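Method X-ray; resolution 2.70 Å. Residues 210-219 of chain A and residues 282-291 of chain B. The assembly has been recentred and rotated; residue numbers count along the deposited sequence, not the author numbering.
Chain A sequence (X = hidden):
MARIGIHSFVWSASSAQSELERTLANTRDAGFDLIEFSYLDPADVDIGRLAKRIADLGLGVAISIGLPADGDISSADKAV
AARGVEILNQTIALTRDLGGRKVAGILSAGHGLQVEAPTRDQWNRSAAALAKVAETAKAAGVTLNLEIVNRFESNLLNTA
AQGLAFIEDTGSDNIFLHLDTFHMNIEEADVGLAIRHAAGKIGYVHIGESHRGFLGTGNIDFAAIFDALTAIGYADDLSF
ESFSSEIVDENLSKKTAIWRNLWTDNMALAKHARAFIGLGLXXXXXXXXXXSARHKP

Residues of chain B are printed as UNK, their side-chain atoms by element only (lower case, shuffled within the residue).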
ATOM      1  N   SER A 210      -6.371 -10.499   7.525  1.00 20.46           N
ATOM      2  CA  SER A 210      -5.773 -11.590   6.753  1.00 20.20           C
ATOM      3  C   SER A 210      -5.541 -12.876   7.564  1.00 20.86           C
ATOM      4  O   SER A 210      -5.753 -13.976   7.063  1.00 20.69           O
ATOM      5  CB  SER A 210      -4.480 -11.115   6.083  1.00 20.50           C
ATOM      6  OG  SER A 210      -3.572 -10.524   7.019  1.00 21.49           O
ATOM      7  N   HIS A 211      -5.111 -12.745   8.816  1.00 21.70           N
ATOM      8  CA  HIS A 211      -4.956 -13.922   9.681  1.00 22.43           C
ATOM      9  C   HIS A 211      -6.114 -14.133  10.617  1.00 23.61           C
ATOM     10  O   HIS A 211      -6.056 -15.018  11.468  1.00 25.31           O
ATOM     11  CB  HIS A 211      -3.666 -13.846  10.477  1.00 22.06           C
ATOM     12  CG  HIS A 211      -3.396 -12.491  11.068  1.00 21.79           C
ATOM     13  ND1 HIS A 211      -4.300 -11.835  11.816  1.00 22.14           N
ATOM     14  CD2 HIS A 211      -2.269 -11.677  11.007  1.00 21.71           C
ATOM     15  CE1 HIS A 211      -3.784 -10.659  12.211  1.00 21.96           C
ATOM     16  NE2 HIS A 211      -2.540 -10.561  11.711  1.00 21.42           N
ATOM     17  N   ARG A 212      -7.164 -13.317  10.468  1.00 23.70           N
ATOM     18  CA  ARG A 212      -8.381 -13.382  11.277  1.00 23.49           C
ATOM     19  C   ARG A 212      -8.208 -12.909  12.723  1.00 22.88           C
ATOM     20  O   ARG A 212      -9.045 -13.186  13.573  1.00 23.61           O
ATOM     21  CB  ARG A 212      -9.011 -14.782  11.215  1.00 25.19           C
ATOM     22  CG  ARG A 212     -10.239 -14.889  10.329  1.00 27.22           C
ATOM     23  CD  ARG A 212     -10.348 -16.290   9.734  1.00 31.03           C
ATOM     24  NE  ARG A 212     -11.633 -16.616   9.074  1.00 32.66           N
ATOM     25  CZ  ARG A 212     -12.643 -15.770   8.911  1.00 33.67           C
ATOM     26  NH1 ARG A 212     -12.542 -14.517   9.351  1.00 35.20           N
ATOM     27  NH2 ARG A 212     -13.748 -16.172   8.294  1.00 34.75           N
ATOM     28  N   GLY A 213      -7.135 -12.184  13.003  1.00 22.35           N
ATOM     29  CA  GLY A 213      -6.948 -11.607  14.335  1.00 22.37           C
ATOM     30  C   GLY A 213      -7.399 -10.161  14.428  1.00 21.87           C
ATOM     31  O   GLY A 213      -8.392  -9.775  13.807  1.00 20.57           O
ATOM     32  N   PHE A 214      -6.670  -9.363  15.207  1.00 21.83           N
ATOM     33  CA  PHE A 214      -6.941  -7.932  15.297  1.00 23.12           C
ATOM     34  C   PHE A 214      -6.884  -7.286  13.908  1.00 23.67           C
ATOM     35  O   PHE A 214      -5.986  -7.574  13.095  1.00 23.93           O
ATOM     36  CB  PHE A 214      -5.902  -7.228  16.173  1.00 24.47           C
ATOM     37  CG  PHE A 214      -6.213  -7.216  17.647  1.00 25.65           C
ATOM     38  CD1 PHE A 214      -5.754  -8.231  18.488  1.00 26.61           C
ATOM     39  CD2 PHE A 214      -6.896  -6.151  18.217  1.00 26.17           C
ATOM     40  CE1 PHE A 214      -6.005  -8.194  19.860  1.00 26.68           C
ATOM     41  CE2 PHE A 214      -7.150  -6.110  19.589  1.00 26.36           C
ATOM     42  CZ  PHE A 214      -6.702  -7.128  20.412  1.00 25.92           C
ATOM     43  N   LEU A 215      -7.841  -6.397  13.655  1.00 23.40           N
ATOM     44  CA  LEU A 215      -7.840  -5.542  12.477  1.00 22.07           C
ATOM     45  C   LEU A 215      -6.615  -4.641  12.442  1.00 21.85           C
ATOM     46  O   LEU A 215      -6.221  -4.096  13.462  1.00 20.90           O
ATOM     47  CB  LEU A 215      -9.110  -4.709  12.473  1.00 22.28           C
ATOM     48  CG  LEU A 215     -10.343  -5.229  11.717  1.00 22.51           C
ATOM     49  CD1 LEU A 215     -10.382  -6.740  11.494  1.00 21.72           C
ATOM     50  CD2 LEU A 215     -11.603  -4.711  12.398  1.00 22.39           C
ATOM     51  N   GLY A 216      -5.999  -4.527  11.259  1.00 23.04           N
ATOM     52  CA  GLY A 216      -4.822  -3.671  11.029  1.00 21.89           C
ATOM     53  C   GLY A 216      -3.541  -4.345  11.440  1.00 21.89           C
ATOM     54  O   GLY A 216      -2.466  -3.776  11.397  1.00 23.70           O
ATOM     55  N   THR A 217      -3.660  -5.592  11.826  1.00 22.29           N
ATOM     56  CA  THR A 217      -2.558  -6.328  12.416  1.00 22.03           C
ATOM     57  C   THR A 217      -2.029  -7.366  11.399  1.00 21.47           C
ATOM     58  O   THR A 217      -1.159  -8.186  11.693  1.00 20.32           O
ATOM     59  CB  THR A 217      -3.066  -6.890  13.768  1.00 21.80           C
ATOM     60  OG1 THR A 217      -2.425  -6.183  14.830  1.00 23.68           O
ATOM     61  CG2 THR A 217      -2.834  -8.331  13.928  1.00 21.03           C
ATOM     62  N   GLY A 218      -2.566  -7.287  10.183  1.00 21.16           N
ATOM     63  CA  GLY A 218      -2.266  -8.238   9.126  1.00 21.34           C
ATOM     64  C   GLY A 218      -1.910  -7.539   7.837  1.00 20.86           C
ATOM     65  O   GLY A 218      -1.389  -6.429   7.855  1.00 21.81           O
ATOM     66  N   ASN A 219      -2.208  -8.186   6.719  1.00 20.17           N
ATOM     67  CA  ASN A 219      -1.792  -7.685   5.422  1.00 19.36           C
ATOM     68  C   ASN A 219      -2.873  -7.043   4.574  1.00 19.20           C
ATOM     69  O   ASN A 219      -2.581  -6.547   3.486  1.00 19.21           O
ATOM     70  CB  ASN A 219      -1.115  -8.800   4.635  1.00 19.06           C
ATOM     71  CG  ASN A 219       0.173  -9.257   5.287  1.00 19.21           C
ATOM     72  OD1 ASN A 219       1.046  -8.435   5.604  1.00 18.41           O
ATOM     73  ND2 ASN A 219       0.297 -10.577   5.508  1.00 18.71           N
TER
ATOM     74  N   UNK B 282      -1.284   2.273  18.424  1.00 28.98           N
ATOM     75  CA  UNK B 282      -1.737   1.062  19.110  1.00 30.40           C
ATOM     76  C   UNK B 282      -1.657  -0.129  18.156  1.00 30.04           C
ATOM     77  O   UNK B 282      -1.041  -1.138  18.478  1.00 29.11           O
ATOM     78  o   UNK B 282      -5.657   0.922  21.222  1.00 40.50           O
ATOM     79  c   UNK B 282      -5.076  -0.102  20.787  1.00 36.50           C
ATOM     80  c   UNK B 282      -3.588  -0.037  20.461  1.00 33.89           C
ATOM     81  c   UNK B 282      -3.162   1.193  19.668  1.00 31.53           C
ATOM     82  o   UNK B 282      -5.661  -1.199  20.647  1.00 34.42           O
ATOM     83  N   UNK B 283      -2.263   0.020  16.975  1.00 29.61           N
ATOM     84  CA  UNK B 283      -2.308  -1.027  15.968  1.00 28.05           C
ATOM     85  C   UNK B 283      -0.915  -1.513  15.565  1.00 28.35           C
ATOM     86  O   UNK B 283      -0.674  -2.730  15.494  1.00 30.47           O
ATOM     87  c   UNK B 283      -3.108  -0.577  14.738  1.00 27.12           C
ATOM     88  o   UNK B 283      -4.487  -0.464  15.102  1.00 27.36           O
ATOM     89  c   UNK B 283      -2.992  -1.581  13.604  1.00 25.65           C
ATOM     90  N   UNK B 284       0.002  -0.579  15.346  1.00 26.13           N
ATOM     91  CA  UNK B 284       1.364  -0.936  14.991  1.00 26.89           C
ATOM     92  C   UNK B 284       2.092  -1.690  16.121  1.00 27.77           C
ATOM     93  O   UNK B 284       2.897  -2.591  15.859  1.00 27.67           O
ATOM     94  c   UNK B 284       2.145   0.297  14.545  1.00 26.64           C
ATOM     95  N   UNK B 285       1.788  -1.333  17.369  1.00 28.85           N
ATOM     96  CA  UNK B 285       2.363  -2.008  18.538  1.00 28.70           C
ATOM     97  C   UNK B 285       1.883  -3.446  18.683  1.00 28.73           C
ATOM     98  O   UNK B 285       2.701  -4.352  18.907  1.00 30.03           O
ATOM     99  n   UNK B 285       3.915   2.471  22.791  1.00 32.67           N
ATOM    100  c   UNK B 285       2.113  -1.212  19.821  1.00 28.73           C
ATOM    101  c   UNK B 285       2.576   1.104  20.682  1.00 31.22           C
ATOM    102  c   UNK B 285       4.058   2.899  21.542  1.00 32.07           C
ATOM    103  n   UNK B 285       3.445   2.277  20.536  1.00 33.18           N
ATOM    104  c   UNK B 285       3.169  -0.144  20.055  1.00 30.22           C
ATOM    105  n   UNK B 285       4.807   3.961  21.298  1.00 30.54           N
ATOM    106  N   UNK B 286       0.579  -3.662  18.529  1.00 26.69           N
ATOM    107  CA  UNK B 286       0.026  -5.014  18.582  1.00 27.97           C
ATOM    108  C   UNK B 286       0.635  -5.891  17.478  1.00 28.87           C
ATOM    109  O   UNK B 286       0.936  -7.068  17.699  1.00 30.30           O
ATOM    110  n   UNK B 286      -5.437  -3.782  22.645  1.00 27.26           N
ATOM    111  n   UNK B 286      -4.530  -3.869  20.527  1.00 29.94           N
ATOM    112  n   UNK B 286      -4.169  -5.589  22.024  1.00 27.67           N
ATOM    113  c   UNK B 286      -2.247  -4.313  19.608  1.00 27.71           C
ATOM    114  c   UNK B 286      -1.503  -4.996  18.458  1.00 28.40           C
ATOM    115  c   UNK B 286      -4.720  -4.418  21.730  1.00 28.71           C
ATOM    116  c   UNK B 286      -3.751  -4.485  19.443  1.00 28.96           C
ATOM    117  N   UNK B 287       0.825  -5.285  16.304  1.00 28.59           N
ATOM    118  CA  UNK B 287       1.367  -5.930  15.115  1.00 27.39           C
ATOM    119  C   UNK B 287       2.819  -6.337  15.306  1.00 28.08           C
ATOM    120  O   UNK B 287       3.219  -7.406  14.865  1.00 29.49           O
ATOM    121  n   UNK B 287       1.115  -3.208   9.608  1.00 24.60           N
ATOM    122  c   UNK B 287       1.238  -4.979  13.925  1.00 26.53           C
ATOM    123  c   UNK B 287       1.842  -4.273  10.361  1.00 25.50           C
ATOM    124  c   UNK B 287       1.796  -5.459  12.593  1.00 25.27           C
ATOM    125  c   UNK B 287       0.992  -4.799  11.494  1.00 25.39           C
ATOM    126  N   UNK B 288       3.611  -5.496  15.966  1.00 27.93           N
ATOM    127  CA  UNK B 288       5.020  -5.832  16.195  1.00 27.47           C
ATOM    128  C   UNK B 288       5.154  -6.945  17.234  1.00 27.97           C
ATOM    129  O   UNK B 288       6.063  -7.748  17.145  1.00 28.10           O
ATOM    130  c   UNK B 288       5.825  -4.603  16.593  1.00 25.50           C
ATOM    131  N   UNK B 289       4.245  -6.996  18.208  1.00 30.79           N
ATOM    132  CA  UNK B 289       4.252  -8.073  19.202  1.00 32.68           C
ATOM    133  C   UNK B 289       3.840  -9.380  18.527  1.00 30.61           C
ATOM    134  O   UNK B 289       4.451 -10.421  18.757  1.00 30.44           O
ATOM    135  o   UNK B 289       5.895  -7.805  22.127  1.00 52.50           O
ATOM    136  o   UNK B 289       4.550  -6.996  23.673  1.00 52.89           O
ATOM    137  c   UNK B 289       3.865  -6.692  21.377  1.00 46.10           C
ATOM    138  c   UNK B 289       4.834  -7.211  22.463  1.00 53.27           C
ATOM    139  c   UNK B 289       3.339  -7.761  20.406  1.00 37.04           C
ATOM    140  N   UNK B 290       2.815  -9.313  17.680  1.00 28.13           N
ATOM    141  CA  UNK B 290       2.320 -10.490  16.993  1.00 25.23           C
ATOM    142  C   UNK B 290       3.393 -11.132  16.107  1.00 25.35           C
ATOM    143  O   UNK B 290       3.527 -12.353  16.104  1.00 24.75           O
ATOM    144  c   UNK B 290      -0.762 -10.959  14.631  1.00 21.47           C
ATOM    145  c   UNK B 290       0.154 -12.551  16.337  1.00 22.33           C
ATOM    146  c   UNK B 290       1.049 -10.173  16.204  1.00 23.43           C
ATOM    147  c   UNK B 290       0.461 -11.363  15.430  1.00 23.04           C
ATOM    148  N   UNK B 291       4.167 -10.313  15.385  1.00 24.75           N
ATOM    149  CA  UNK B 291       5.271 -10.827  14.548  1.00 24.46           C
ATOM    150  C   UNK B 291       6.212 -11.778  15.285  1.00 23.89           C
ATOM    151  O   UNK B 291       6.711 -12.737  14.696  1.00 23.65           O
ATOM    152  c   UNK B 291       7.272 -10.321  13.089  1.00 23.18           C
ATOM    153  c   UNK B 291       5.305  -8.793  13.044  1.00 23.54           C
ATOM    154  c   UNK B 291       6.141  -9.709  13.919  1.00 23.96           C
TER
HETATM  155  O   HOH W   1      -1.616  -1.867   9.895  1.00 36.76           O
HETATM  156  O   HOH W   2      -1.458  -3.173   7.422  1.00 28.51           O

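Position 282 opens the chain B stretch, which lies inside a longer helix, with three side-chain carbons in a row, the last carrying two oxygens. A carboxylate after two methylenes is glutamate: Glu B282. It makes no contact with chain A.

Position 283 has one carbon bearing an oxygen and a second carbon, a branch at CB that identifies Thr B283. Its CA-to-CB bond points toward chain A, and CG2 lies 3.2 Å from Gly A216 O. An ideal CB on Gly A216 would sit 2.8 Å from Thr B283 CG2, a clash, and the positive phi of 83° independently favours glycine there.

Position 284 has a single carbon, pointing away: Ala B284. Position 285 shows three carbons, a nitrogen, then a carbon with two more nitrogens, a guanidinium; Arg B285 also points away and touches a crystal neighbour.

Position 286 repeats that pattern but points toward chain A, its third carbon lying over the ring of Phe A214; it is Arg B286. CD is 3.8 Å from the ring centroid and 15° off the normal, a CH-pi contact over the face, while Phe A214 CZ approaches NH1 to 3.4 Å over one face of the guanidinium. One turn back along the helix, Glu B282 OE2 holds the group by a salt bridge, 2.9 Å from Arg B286 NE.

Position 287 is an unbranched run of four carbons ending in nitrogen: Lys B287. Its CD lies 3.6 Å from Gly A216 O. Water 1 donates to Gly A216 O at 2.6 Å and accepts from Lys B287 NZ at 3.1 Å, bridging the chains.

Positions 288 and 289 are out of reach. The first has one carbon, Ala B288; the second has three carbons, the last with two oxygens, Glu B289.

Position 290 has four carbons forked at the second, hence Leu B290. Its CD2 lies 3.4 Å from both Thr A217 CG2 and His A211 NE2. The histidine is itself fixed by donating from NE2 to Thr A217 O at 2.7 Å. Position 291, one carbon carrying two others, is Val B291, out of reach.

The contact buries 405 Å² without a direct hydrogen bond between the stretches. Positions 283, 286, 287 and 290 recur at helical spacing and present one side to the chain A loop, where a type II turn from Phe A214 to Thr A217 places Gly A216 beside the helix. Packing and water bridging therefore join the two surfaces.

Chain B, residues 282-291: ETARRKAELV
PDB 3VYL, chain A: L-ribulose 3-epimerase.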